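Protection of telomeres protein 1 (Schizosaccharomyces pombe, PDB 5USB) binds single-stranded telomeric DNA of the 5'-GGTTAC-3' type through its OB folds, protecting the 3' overhang and regulating telomerase and telomere length. Local coordinates at residues 4-9 / 42-47; 93-96 / 102-105; 104-109 / 114-119. The protein carries 1 engineered substitution. All coordinates share one frame; numbering follows the deposited sequence. Where two conformers were deposited one is given.

How the interactions relate
Starting from the N terminus, interaction 1 brings 4-9, ahead of the first strand 14-26, against 42-47 in the long loop between strands 31-36 and 65-69, closing a loop that contains the first two strands. Interaction 2 follows it in the sequence and zips the hairpin of strands 92-96 and 102-106 round a five-residue turn. The two meet at Leu102, whose backbone N lies 2.9 Å from Leu43 O, a probable hydrogen bond. Interaction 3 continues along the same strand: it shares Cys104 and Ile105 with interaction 2 and closes the next loop onto strand 117-121. None of the three loops nests inside another. Nucleotides of chain B lie beside at least one segment of each.

Interaction 1: 4-9 / 42-47; sequences SLLSQI and ELFFPM. With nucleotides of chain B.
The Phe44 ring meets the N-terminal segment along its rim: Leu6 CB lies in the ring plane, 4.0 Å from Phe44 CZ, and Ile9 CD1 arrives near that plane, 4.3 Å from CZ. Leu6 O approaches CZ obliquely. With CG anti to the carbonyl carbon (chi1 -67°), the Phe44 ring is turned in toward the turn at 5-8, which is held by the bond from Leu5 N to Gln8 OE1, 2.9 Å long.

Phe45 has one face covered by the adenine of DA5 of chain B, whose C8 sits 3.5 Å above the ring centre, while Pro46 CD covers the opposite face toward the rim, and Tyr101 meets the ring edge-to-face. Two residues on from Phe45, Met47, bent at chi2 and chi3, touches the sugar, its CE 3.5 Å from O3' of DA5 of chain B.

The buried Phe44 contact seats the N-terminal turn on the OB-fold barrel, while the same loop turns Phe45 and Met47 out to the bound nucleic acid. Asn41 ND2 bonds to both Leu6 O and Ile9 O. Phe44 and Ile9 both pack on Leu102 of strand 102-106 and Ile65 of strand 65-69, while Leu6 rests on Phe17 of strand 14-26.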
loop_
_atom_site.group_PDB
_atom_site.type_symbol
_atom_site.label_atom_id
_atom_site.label_comp_id
_atom_site.label_asym_id
_atom_site.label_seq_id
_atom_site.Cartn_x
_atom_site.Cartn_y
_atom_site.Cartn_z
ATOM N N SER A 4 11.984 0.747 -3.395
ATOM C CA SER A 4 12.263 1.064 -1.997
ATOM C C SER A 4 11.544 0.081 -1.082
ATOM O O SER A 4 10.470 -0.411 -1.423
ATOM C CB SER A 4 11.741 2.454 -1.635
ATOM O OG SER A 4 12.380 3.473 -2.355
ATOM N N LEU A 5 12.095 -0.148 0.109
ATOM C CA LEU A 5 11.293 -0.699 1.187
ATOM C C LEU A 5 10.360 0.389 1.715
ATOM O O LEU A 5 10.661 1.587 1.637
ATOM C CB LEU A 5 12.147 -1.222 2.339
ATOM C CG LEU A 5 13.061 -2.375 1.906
ATOM C CD1 LEU A 5 13.819 -2.836 3.124
ATOM C CD2 LEU A 5 12.341 -3.533 1.238
ATOM N N LEU A 6 9.226 -0.029 2.285
ATOM C CA LEU A 6 8.286 0.982 2.753
ATOM C C LEU A 6 8.868 1.802 3.890
ATOM O O LEU A 6 8.479 2.955 4.088
ATOM C CB LEU A 6 6.954 0.347 3.143
ATOM C CG LEU A 6 6.062 0.054 1.929
ATOM C CD1 LEU A 6 4.799 -0.618 2.481
ATOM C CD2 LEU A 6 5.721 1.312 1.110
ATOM N N SER A 7 9.819 1.241 4.646
ATOM C CA SER A 7 10.478 2.009 5.690
ATOM C C SER A 7 11.322 3.152 5.142
ATOM O O SER A 7 11.664 4.072 5.904
ATOM C CB SER A 7 11.368 1.083 6.494
ATOM O OG SER A 7 12.370 0.561 5.644
ATOM N N GLN A 8 11.653 3.113 3.857
ATOM C CA GLN A 8 12.519 4.101 3.220
ATOM C C GLN A 8 11.746 5.199 2.506
ATOM O O GLN A 8 12.358 6.193 2.083
ATOM C CB GLN A 8 13.452 3.407 2.226
ATOM C CG GLN A 8 14.347 2.365 2.865
ATOM C CD GLN A 8 15.098 1.517 1.851
ATOM O OE1 GLN A 8 14.584 1.145 0.772
ATOM N NE2 GLN A 8 16.349 1.195 2.197
ATOM N N ILE A 9 10.431 5.059 2.337
ATOM C CA ILE A 9 9.736 6.082 1.578
ATOM C C ILE A 9 9.479 7.299 2.455
ATOM O O ILE A 9 9.360 7.237 3.678
ATOM C CB ILE A 9 8.445 5.543 0.937
ATOM C CG1 ILE A 9 7.405 5.162 1.956
ATOM C CG2 ILE A 9 8.763 4.376 0.031
ATOM C CD1 ILE A 9 6.073 4.917 1.314
ATOM N N GLU A 42 8.041 5.730 10.380
ATOM C CA GLU A 42 7.603 6.577 11.472
ATOM C C GLU A 42 6.426 7.482 11.126
ATOM O O GLU A 42 5.824 8.029 12.055
ATOM C CB GLU A 42 8.783 7.422 11.982
ATOM C CG GLU A 42 9.295 8.449 11.008
ATOM C CD GLU A 42 10.380 9.339 11.619
ATOM O OE1 GLU A 42 11.024 8.902 12.598
ATOM O OE2 GLU A 42 10.574 10.475 11.130
ATOM N N LEU A 43 6.058 7.645 9.834
ATOM C CA LEU A 43 4.916 8.455 9.445
ATOM C C LEU A 43 3.679 7.629 9.082
ATOM O O LEU A 43 2.641 8.204 8.760
ATOM C CB LEU A 43 5.273 9.362 8.271
ATOM C CG LEU A 43 6.440 10.314 8.509
ATOM C CD1 LEU A 43 6.725 11.046 7.249
ATOM C CD2 LEU A 43 6.064 11.276 9.600
ATOM N N PHE A 44 3.745 6.302 9.188
ATOM C CA PHE A 44 2.544 5.502 9.021
ATOM C C PHE A 44 1.656 5.612 10.268
ATOM O O PHE A 44 2.117 5.914 11.377
ATOM C CB PHE A 44 2.914 4.028 8.765
ATOM C CG PHE A 44 3.614 3.741 7.455
ATOM C CD1 PHE A 44 3.763 4.691 6.462
ATOM C CD2 PHE A 44 4.119 2.476 7.211
ATOM C CE1 PHE A 44 4.378 4.374 5.256
ATOM C CE2 PHE A 44 4.723 2.166 5.999
ATOM C CZ PHE A 44 4.885 3.141 5.030
ATOM N N PHE A 45 0.376 5.340 10.099
ATOM C CA PHE A 45 -0.535 5.394 11.228
ATOM C C PHE A 45 -0.270 4.228 12.178
ATOM O O PHE A 45 -0.085 3.086 11.738
ATOM C CB PHE A 45 -1.973 5.333 10.728
ATOM C CG PHE A 45 -3.006 5.482 11.830
ATOM C CD1 PHE A 45 -3.365 6.738 12.275
ATOM C CD2 PHE A 45 -3.565 4.384 12.451
ATOM C CE1 PHE A 45 -4.271 6.885 13.311
ATOM C CE2 PHE A 45 -4.471 4.529 13.453
ATOM C CZ PHE A 45 -4.818 5.777 13.905
ATOM N N PRO A 46 -0.268 4.457 13.498
ATOM C CA PRO A 46 -0.082 3.328 14.407
ATOM C C PRO A 46 -1.358 2.539 14.618
ATOM O O PRO A 46 -2.282 2.990 15.316
ATOM C CB PRO A 46 0.397 4.000 15.704
ATOM C CG PRO A 46 -0.190 5.373 15.650
ATOM C CD PRO A 46 -0.276 5.746 14.205
ATOM N N MET A 47 -1.432 1.361 13.988
ATOM C CA MET A 47 -2.625 0.537 14.087
ATOM C C MET A 47 -2.728 -0.105 15.473
ATOM O O MET A 47 -1.813 -0.803 15.920
ATOM C CB MET A 47 -2.607 -0.527 12.977
ATOM C CG MET A 47 -2.732 0.056 11.578
ATOM S SD MET A 47 -4.326 0.856 11.260
ATOM C CE MET A 47 -5.420 -0.487 11.541
ATOM P P DA B 5 -10.162 6.504 12.590
ATOM O OP1 DA B 5 -11.555 6.390 12.960
ATOM O OP2 DA B 5 -9.203 7.181 13.423
ATOM O "O5'" DA B 5 -9.620 5.034 12.365
ATOM C "C5'" DA B 5 -10.379 4.108 11.612
ATOM C "C4'" DA B 5 -9.489 2.956 11.233
ATOM O "O4'" DA B 5 -8.528 3.411 10.263
ATOM C "C3'" DA B 5 -8.672 2.392 12.390
ATOM O "O3'" DA B 5 -8.512 0.980 12.251
ATOM C "C2'" DA B 5 -7.363 3.151 12.277
ATOM C "C1'" DA B 5 -7.217 3.351 10.782
ATOM N N9 DA B 5 -6.547 4.580 10.385
ATOM C C8 DA B 5 -6.799 5.845 10.845
ATOM N N7 DA B 5 -6.078 6.768 10.268
ATOM C C5 DA B 5 -5.341 6.072 9.324
ATOM C C6 DA B 5 -4.394 6.482 8.380
ATOM N N6 DA B 5 -4.019 7.747 8.212
ATOM N N1 DA B 5 -3.828 5.532 7.607
ATOM C C2 DA B 5 -4.199 4.264 7.782
ATOM N N3 DA B 5 -5.082 3.757 8.628
ATOM C C4 DA B 5 -5.627 4.725 9.380
#

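Interaction 2: 93-96 / 102-105. With nucleotides of chain B.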
loop_
_atom_site.group_PDB
_atom_site.type_symbol
_atom_site.label_atom_id
_atom_site.label_comp_id
_atom_site.label_asym_id
_atom_site.label_seq_id
_atom_site.Cartn_x
_atom_site.Cartn_y
_atom_site.Cartn_z
ATOM N N ARG A 93 2.889 8.243 -6.065
ATOM C CA ARG A 93 3.143 9.475 -5.363
ATOM C C ARG A 93 2.760 9.342 -3.900
ATOM O O ARG A 93 1.777 8.671 -3.562
ATOM C CB ARG A 93 2.309 10.557 -6.035
ATOM C CG ARG A 93 2.563 11.896 -5.589
ATOM C CD ARG A 93 3.863 12.410 -6.109
ATOM N NE ARG A 93 4.127 13.577 -5.318
ATOM C CZ ARG A 93 5.246 14.274 -5.289
ATOM N NH1 ARG A 93 6.315 13.951 -6.035
ATOM N NH2 ARG A 93 5.260 15.302 -4.460
ATOM N N THR A 94 3.552 9.932 -3.017
ATOM C CA THR A 94 3.193 9.963 -1.612
ATOM C C THR A 94 2.856 11.386 -1.174
ATOM O O THR A 94 3.278 12.376 -1.779
ATOM C CB THR A 94 4.329 9.445 -0.748
ATOM O OG1 THR A 94 5.420 10.360 -0.858
ATOM C CG2 THR A 94 4.777 8.098 -1.207
ATOM N N LYS A 95 2.066 11.475 -0.117
ATOM C CA LYS A 95 1.707 12.757 0.464
ATOM C C LYS A 95 1.489 12.547 1.947
ATOM O O LYS A 95 1.603 11.432 2.475
ATOM C CB LYS A 95 0.466 13.359 -0.195
ATOM C CG LYS A 95 -0.786 12.524 -0.063
ATOM C CD LYS A 95 -1.993 13.208 -0.664
ATOM C CE LYS A 95 -2.528 14.284 0.244
ATOM N NZ LYS A 95 -3.988 14.409 0.075
ATOM N N ILE A 96 1.177 13.648 2.618
ATOM C CA ILE A 96 0.849 13.662 4.033
ATOM C C ILE A 96 -0.590 14.110 4.147
ATOM O O ILE A 96 -1.002 15.048 3.451
ATOM C CB ILE A 96 1.778 14.619 4.802
ATOM C CG1 ILE A 96 3.219 14.142 4.684
ATOM C CG2 ILE A 96 1.339 14.720 6.228
ATOM C CD1 ILE A 96 3.488 12.852 5.440
ATOM N N LEU A 102 1.593 9.594 6.426
ATOM C CA LEU A 102 1.927 9.265 5.053
ATOM C C LEU A 102 0.781 8.506 4.402
ATOM O O LEU A 102 0.119 7.675 5.042
ATOM C CB LEU A 102 3.183 8.403 5.030
ATOM C CG LEU A 102 4.482 8.968 4.509
ATOM C CD1 LEU A 102 5.548 7.865 4.474
ATOM C CD2 LEU A 102 4.309 9.575 3.152
ATOM N N GLU A 103 0.538 8.802 3.136
ATOM C CA GLU A 103 -0.375 8.008 2.349
ATOM C C GLU A 103 0.114 8.019 0.907
ATOM O O GLU A 103 0.949 8.831 0.513
ATOM C CB GLU A 103 -1.825 8.519 2.466
ATOM C CG GLU A 103 -2.001 9.975 2.120
ATOM C CD GLU A 103 -3.445 10.456 2.209
ATOM O OE1 GLU A 103 -4.347 9.635 2.470
ATOM O OE2 GLU A 103 -3.662 11.670 2.002
ATOM N N CYS A 104 -0.383 7.059 0.143
ATOM C CA CYS A 104 -0.068 6.914 -1.266
ATOM C C CYS A 104 -1.310 7.220 -2.092
ATOM O O CYS A 104 -2.417 6.807 -1.741
ATOM C CB CYS A 104 0.453 5.500 -1.510
ATOM S SG CYS A 104 0.736 5.014 -3.186
ATOM N N ILE A 105 -1.107 7.925 -3.207
ATOM C CA ILE A 105 -2.196 8.426 -4.023
ATOM C C ILE A 105 -1.958 8.016 -5.461
ATOM O O ILE A 105 -0.843 8.155 -5.978
ATOM C CB ILE A 105 -2.303 9.953 -3.920
ATOM C CG1 ILE A 105 -2.587 10.378 -2.482
ATOM C CG2 ILE A 105 -3.363 10.433 -4.859
ATOM C CD1 ILE A 105 -3.841 9.832 -1.888
ATOM P P DG B 2 -12.882 16.886 -1.980
ATOM O OP1 DG B 2 -14.260 17.350 -2.236
ATOM O OP2 DG B 2 -11.872 17.800 -1.435
ATOM O "O5'" DG B 2 -12.982 15.623 -1.022
ATOM C "C5'" DG B 2 -13.895 14.569 -1.310
ATOM C "C4'" DG B 2 -13.542 13.373 -0.460
ATOM O "O4'" DG B 2 -12.482 12.597 -1.047
ATOM C "C3'" DG B 2 -13.016 13.725 0.921
ATOM O "O3'" DG B 2 -14.157 13.981 1.716
ATOM C "C2'" DG B 2 -12.290 12.448 1.303
ATOM C "C1'" DG B 2 -11.709 11.978 -0.017
ATOM N N9 DG B 2 -10.318 12.347 -0.234
ATOM C C8 DG B 2 -9.884 13.365 -1.035
ATOM N N7 DG B 2 -8.588 13.482 -1.063
ATOM C C5 DG B 2 -8.140 12.503 -0.196
ATOM C C6 DG B 2 -6.823 12.161 0.190
ATOM O O6 DG B 2 -5.763 12.654 -0.192
ATOM N N1 DG B 2 -6.813 11.115 1.106
ATOM C C2 DG B 2 -7.931 10.464 1.564
ATOM N N2 DG B 2 -7.720 9.468 2.422
ATOM N N3 DG B 2 -9.167 10.778 1.213
ATOM C C4 DG B 2 -9.196 11.797 0.333
#
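Lys95 and Glu103 face each other as a hydrogen-bonded pair in the antiparallel hairpin 92-96/102-106 of this OB fold, with Lys95 N donating to Glu103 O and Glu103 N returning a bond to Lys95 O, each 2.9 Å. From CB, the lysine chain sets out with CG between its own N and carbonyl carbon (chi1 61°); Glu103 leaves the same way from the same face, and the two chains lie side by side. Lys95 CG lies 3.6 Å from Glu103 CG. Lys95 CD then wedges against Ile105 CG1 at 3.4 Å, tighter than normal van der Waals contact. CE passes beside Glu103 OE2, and NZ makes a salt bridge to that OE2 at 3.4 Å, its hydrogen bond weak.

At the tip NZ is hydrogen-bonded to O6 of DG2 of chain B, at 2.5 Å an unusually short and doubtful length. Glu103 OE1 accepts from the guanine's N1 and weakly from N2, and OE2 weakly from N1, consistent with recognition of its Watson-Crick edge. On the other side of the sheet, Ile96 CD1 packs on Leu102 CD2. Of Glu103's three bonds to the base, the straightest runs from N1 of DG2 of chain B to OE1, 3.2 Å long, 162° at the hydrogen.

Interaction 3: 104-109 / 114-119; sequences CILHGD and YNMSIE. With nucleotides of chain B.
Past Leu106 the chain leaves its strand, Leu106 CA passing 7.5 Å from Met116 CA, with 105-109 and 114-118 running 118° apart and forming no sheet pair. Met116 crosses Leu106 obliquely: the bend at chi3 lays CE against Leu106 CB at 4.0 Å and brings CE to 3.6 Å from His107 O; that oxygen is hydrogen-bonded to His73 NE2. Leu106 and Ile118 cross at about a right angle, with Leu106 CD2 4.1 Å from Ile118 CG2. In this OB fold these side chains lie between strands 102-106 and 117-121, beside Met89 of strand 86-90 and helix 72-77.

Farther out, Asp109 holds the loop end together. Its CG, swung anti to the main-chain nitrogen (chi1 -173°), carries OD2 to Tyr114 N, a nearly straight 2.8 Å bond on the syn side, the donor 22° out of the carboxylate plane. The same OD2 takes a hydrogen from a water at 2.6 Å, which accepts from Met116 N. OD1 is bonded to Arg113 N.

G1 of chain B comes in at the edge of the His107 imidazole, which has Ile105 CG2 over one face and meets the Trp70 ring with planes near parallel. His107 ND1 donates to O6 of G1 and weakly to its N7, and Gly108 N donates to O6 at 2.9 Å.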
loop_
_atom_site.group_PDB
_atom_site.type_symbol
_atom_site.label_atom_id
_atom_site.label_comp_id
_atom_site.label_asym_id
_atom_site.label_seq_id
_atom_site.Cartn_x
_atom_site.Cartn_y
_atom_site.Cartn_z
ATOM N N CYS A 104 -0.383 7.059 0.143
ATOM C CA CYS A 104 -0.068 6.914 -1.266
ATOM C C CYS A 104 -1.310 7.220 -2.092
ATOM O O CYS A 104 -2.417 6.807 -1.741
ATOM C CB CYS A 104 0.453 5.500 -1.510
ATOM S SG CYS A 104 0.736 5.014 -3.186
ATOM N N ILE A 105 -1.107 7.925 -3.207
ATOM C CA ILE A 105 -2.196 8.426 -4.023
ATOM C C ILE A 105 -1.958 8.016 -5.461
ATOM O O ILE A 105 -0.843 8.155 -5.978
ATOM C CB ILE A 105 -2.303 9.953 -3.920
ATOM C CG1 ILE A 105 -2.587 10.378 -2.482
ATOM C CG2 ILE A 105 -3.363 10.433 -4.859
ATOM C CD1 ILE A 105 -3.841 9.832 -1.888
ATOM N N LEU A 106 -3.012 7.507 -6.111
ATOM C CA LEU A 106 -3.000 7.277 -7.557
ATOM C C LEU A 106 -4.147 8.089 -8.169
ATOM O O LEU A 106 -5.313 7.689 -8.162
ATOM C CB LEU A 106 -3.086 5.795 -7.896
ATOM C CG LEU A 106 -1.856 4.938 -7.658
ATOM C CD1 LEU A 106 -1.676 4.646 -6.190
ATOM C CD2 LEU A 106 -1.924 3.668 -8.424
ATOM N N HIS A 107 -3.799 9.269 -8.663
ATOM C CA HIS A 107 -4.755 10.160 -9.295
ATOM C C HIS A 107 -5.019 9.706 -10.729
ATOM O O HIS A 107 -4.157 9.162 -11.392
ATOM C CB HIS A 107 -4.214 11.600 -9.317
ATOM C CG HIS A 107 -4.189 12.277 -7.976
ATOM N ND1 HIS A 107 -5.332 12.698 -7.331
ATOM C CD2 HIS A 107 -3.150 12.667 -7.194
ATOM C CE1 HIS A 107 -5.001 13.285 -6.192
ATOM N NE2 HIS A 107 -3.683 13.280 -6.089
ATOM N N GLY A 108 -6.238 9.938 -11.193
ATOM C CA GLY A 108 -6.548 9.690 -12.582
ATOM C C GLY A 108 -5.542 10.416 -13.449
ATOM O O GLY A 108 -5.244 11.585 -13.175
ATOM N N ASP A 109 -5.001 9.712 -14.393
ATOM C CA ASP A 109 -3.923 10.252 -15.222
ATOM C C ASP A 109 -4.218 9.973 -16.702
ATOM O O ASP A 109 -3.421 9.360 -17.323
ATOM C CB ASP A 109 -2.566 9.634 -14.793
ATOM C CG ASP A 109 -1.395 10.260 -15.484
ATOM O OD1 ASP A 109 -1.570 11.338 -16.000
ATOM O OD2 ASP A 109 -0.280 9.755 -15.557
ATOM N N TYR A 114 2.363 10.813 -15.669
ATOM C CA TYR A 114 3.202 10.293 -14.612
ATOM C C TYR A 114 3.700 8.848 -14.585
ATOM O O TYR A 114 4.441 8.567 -13.749
ATOM C CB TYR A 114 2.471 10.618 -13.313
ATOM C CG TYR A 114 2.062 12.076 -13.217
ATOM C CD1 TYR A 114 3.006 13.063 -13.108
ATOM C CD2 TYR A 114 0.737 12.445 -13.216
ATOM C CE1 TYR A 114 2.634 14.379 -13.013
ATOM C CE2 TYR A 114 0.360 13.743 -13.139
ATOM C CZ TYR A 114 1.318 14.726 -13.036
ATOM O OH TYR A 114 0.947 16.054 -12.942
ATOM N N ASN A 115 3.221 7.957 -15.450
ATOM C CA ASN A 115 3.623 6.542 -15.582
ATOM C C ASN A 115 3.425 5.585 -14.369
ATOM O O ASN A 115 4.182 4.713 -14.142
ATOM C CB ASN A 115 5.032 6.421 -16.072
ATOM C CG ASN A 115 5.371 5.021 -16.500
ATOM O OD1 ASN A 115 4.526 4.287 -16.891
ATOM N ND2 ASN A 115 6.594 4.635 -16.322
ATOM N N MET A 116 2.362 5.771 -13.642
ATOM C CA MET A 116 2.138 4.914 -12.522
ATOM C C MET A 116 1.469 3.618 -12.897
ATOM O O MET A 116 0.799 3.528 -13.877
ATOM C CB MET A 116 1.259 5.567 -11.532
ATOM C CG MET A 116 1.569 6.980 -11.341
ATOM S SD MET A 116 0.487 7.392 -10.054
ATOM C CE MET A 116 -1.060 7.406 -10.915
ATOM N N SER A 117 1.682 2.615 -12.060
ATOM C CA SER A 117 0.998 1.387 -12.245
ATOM C C SER A 117 0.901 0.603 -10.951
ATOM O O SER A 117 1.618 0.826 -10.052
ATOM C CB SER A 117 1.661 0.498 -13.273
ATOM O OG SER A 117 2.936 0.157 -12.920
ATOM N N ILE A 118 -0.059 -0.281 -10.901
ATOM C CA ILE A 118 -0.192 -1.216 -9.834
ATOM C C ILE A 118 -0.634 -2.506 -10.485
ATOM O O ILE A 118 -1.509 -2.499 -11.287
ATOM C CB ILE A 118 -1.186 -0.818 -8.754
ATOM C CG1 ILE A 118 -1.455 -2.016 -7.857
ATOM C CG2 ILE A 118 -2.458 -0.322 -9.348
ATOM C CD1 ILE A 118 -2.193 -1.640 -6.602
ATOM N N GLU A 119 0.045 -3.575 -10.163
ATOM C CA GLU A 119 -0.302 -4.847 -10.688
ATOM C C GLU A 119 -0.148 -5.929 -9.609
ATOM O O GLU A 119 0.574 -5.786 -8.676
ATOM C CB GLU A 119 0.527 -5.217 -11.916
ATOM C CG GLU A 119 0.334 -4.325 -13.147
ATOM C CD GLU A 119 -0.988 -4.537 -13.914
ATOM O OE1 GLU A 119 -1.822 -5.246 -13.426
ATOM O OE2 GLU A 119 -1.172 -3.977 -15.021
ATOM O "O5'" G B 1 -8.700 18.400 -4.347
ATOM C "C5'" G B 1 -8.961 16.997 -4.392
ATOM C "C4'" G B 1 -10.447 16.783 -4.454
ATOM O "O4'" G B 1 -10.809 16.160 -5.703
ATOM C "C3'" G B 1 -11.025 15.867 -3.402
ATOM O "O3'" G B 1 -12.354 16.281 -3.309
ATOM C "C2'" G B 1 -10.894 14.476 -4.034
ATOM O "O2'" G B 1 -11.813 13.430 -3.793
ATOM C "C1'" G B 1 -10.986 14.771 -5.517
ATOM N N9 G B 1 -9.935 14.096 -6.251
ATOM C C8 G B 1 -8.582 14.220 -6.064
ATOM N N7 G B 1 -7.882 13.544 -6.930
ATOM C C5 G B 1 -8.832 12.964 -7.754
ATOM C C6 G B 1 -8.673 12.115 -8.873
ATOM O O6 G B 1 -7.633 11.714 -9.378
ATOM N N1 G B 1 -9.899 11.733 -9.407
ATOM C C2 G B 1 -11.122 12.114 -8.917
ATOM N N2 G B 1 -12.192 11.633 -9.556
ATOM N N3 G B 1 -11.284 12.910 -7.874
ATOM C C4 G B 1 -10.104 13.292 -7.343
HETATM O O HOH W 1 -0.078 7.233 -14.798
#